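PDB 2UYG: 3-dehydroquinate dehydratase from Thermus thermophilus, which catalyses the trans-dehydration of 3-dehydroquinate to 3-dehydroshikimate, probably through an enolate intermediate, the third step of chorismate biosynthesis, and assembles as a homododecamer. Local coordinates for residues A83-D86 and A87-Q91. Sequence-based numbering, arbitrary orientation.
Sequences ALLD and AIRAQ
The peptide carbonyl of Leu-84 has a methyl group from the following turn off each face: CG2 of Ile-88 sits 3.1 Å from Leu-84 O on one side of the peptide plane, and CB of Ala-87 lies 3.3 Å from the same Leu-84 O on the opposite side. Ile-88 N donates to this oxygen at 3.0 Å from the Ala-87 side. The approach of CG2 is tight and rests on a strained torsion, the branch standing roughly anti to the carbonyl carbon and nearly eclipsing N (chi1 117°). One residue further on, Arg-89 N reaches Leu-85 O at 3.2 Å, while the aliphatic start of Arg-89 passes CD2 of Leu-85, CG to CD2 4.3 Å. Bends at chi2 and chi3 then carry the guanidinium away from the preceding turn. At the C-terminal end of the helix, the flat amide of Gln-91 folds back: NE2 bonds to Ile-88 O at 2.8 Å, within the carbonyl plane and on a lone pair, and OE1 accepts from the backbone of Leu-93, so both ends of the amide are tied down.

The backbone bonds Ala-87 to Ala-83, Ile-88 to Leu-84 and Arg-89 to Leu-85 belong to helix 82-89, which links strands 69-73 and 95-99 in a beta-alpha-beta crossover. Leu-84 and Ala-87 pack on helix 52-61, and Ile-88 on Leu-72 of the sheet. The helix carries a buried acid at a subunit interface: Asp-86, a predicted substrate-binding residue, forms a salt bridge through OD1 with Arg-110 of a second subunit, itself predicted to bind substrate, whereas OD2 makes a weak, long ion pair with Arg-16 of that subunit. The salt bridge fixes the carboxylate and ties the helix to the second subunit, consistent with a substrate site to which that subunit contributes.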
loop_
_atom_site.group_PDB
_atom_site.type_symbol
_atom_site.label_atom_id
_atom_site.label_comp_id
_atom_site.label_asym_id
_atom_site.label_seq_id
_atom_site.Cartn_x
_atom_site.Cartn_y
_atom_site.Cartn_z
ATOM N N ALA A 83 18.690 -5.524 -14.339
ATOM C CA ALA A 83 19.704 -6.217 -15.108
ATOM C C ALA A 83 21.039 -5.590 -14.914
ATOM O O ALA A 83 22.086 -6.302 -14.777
ATOM C CB ALA A 83 19.294 -6.430 -16.570
ATOM N N LEU A 84 21.043 -4.278 -14.729
ATOM C CA LEU A 84 22.260 -3.561 -14.443
ATOM C C LEU A 84 22.811 -3.841 -13.039
ATOM O O LEU A 84 24.028 -3.994 -12.828
ATOM C CB LEU A 84 22.007 -2.107 -14.592
ATOM C CG LEU A 84 23.006 -1.164 -15.223
ATOM C CD1 LEU A 84 22.866 0.174 -14.544
ATOM C CD2 LEU A 84 24.446 -1.640 -15.396
ATOM N N LEU A 85 21.907 -3.922 -12.076
ATOM C CA LEU A 85 22.312 -4.415 -10.745
ATOM C C LEU A 85 23.005 -5.750 -10.858
ATOM O O LEU A 85 23.958 -5.973 -10.223
ATOM C CB LEU A 85 21.069 -4.696 -9.893
ATOM C CG LEU A 85 21.047 -4.747 -8.387
ATOM C CD1 LEU A 85 19.967 -5.762 -7.845
ATOM C CD2 LEU A 85 22.365 -4.743 -7.626
ATOM N N ASP A 86 22.415 -6.687 -11.570
ATOM C CA ASP A 86 22.988 -8.027 -11.573
ATOM C C ASP A 86 24.383 -7.970 -12.257
ATOM O O ASP A 86 25.288 -8.696 -11.889
ATOM C CB ASP A 86 22.060 -9.028 -12.281
ATOM C CG ASP A 86 21.076 -9.688 -11.363
ATOM O OD1 ASP A 86 21.156 -9.452 -10.138
ATOM O OD2 ASP A 86 20.131 -10.491 -11.753
ATOM N N ALA A 87 24.515 -7.104 -13.253
ATOM C CA ALA A 87 25.787 -6.923 -13.950
ATOM C C ALA A 87 26.820 -6.489 -12.938
ATOM O O ALA A 87 27.886 -7.066 -12.920
ATOM C CB ALA A 87 25.695 -5.916 -15.004
ATOM N N ILE A 88 26.482 -5.498 -12.075
ATOM C CA ILE A 88 27.495 -5.037 -11.164
ATOM C C ILE A 88 27.916 -6.090 -10.137
ATOM O O ILE A 88 29.108 -6.151 -9.757
ATOM C CB ILE A 88 27.263 -3.598 -10.536
ATOM C CG1 ILE A 88 27.111 -3.655 -9.071
ATOM C CG2 ILE A 88 26.309 -2.599 -11.291
ATOM C CD1 ILE A 88 28.222 -2.999 -8.474
ATOM N N ARG A 89 26.947 -6.914 -9.723
ATOM C CA ARG A 89 27.181 -7.984 -8.756
ATOM C C ARG A 89 28.001 -9.112 -9.382
ATOM O O ARG A 89 28.695 -9.830 -8.672
ATOM C CB ARG A 89 25.867 -8.595 -8.208
ATOM C CG ARG A 89 25.198 -7.852 -6.990
ATOM C CD ARG A 89 25.612 -8.448 -5.615
ATOM N NE ARG A 89 26.868 -7.881 -4.991
ATOM C CZ ARG A 89 28.133 -8.412 -5.061
ATOM N NH1 ARG A 89 29.155 -7.790 -4.437
ATOM N NH2 ARG A 89 28.400 -9.523 -5.775
ATOM N N ALA A 90 27.955 -9.246 -10.713
ATOM C CA ALA A 90 28.506 -10.415 -11.372
ATOM C C ALA A 90 29.944 -10.241 -11.683
ATOM O O ALA A 90 30.464 -11.125 -12.302
ATOM C CB ALA A 90 27.760 -10.716 -12.648
ATOM N N GLN A 91 30.561 -9.110 -11.275
ATOM C CA GLN A 91 31.934 -8.725 -11.586
ATOM C C GLN A 91 32.682 -8.185 -10.354
ATOM O O GLN A 91 32.075 -7.760 -9.387
ATOM C CB GLN A 91 31.946 -7.726 -12.766
ATOM C CG GLN A 91 31.288 -6.343 -12.648
ATOM C CD GLN A 91 32.084 -5.461 -11.783
ATOM O OE1 GLN A 91 33.266 -5.264 -12.062
ATOM N NE2 GLN A 91 31.500 -5.012 -10.634
#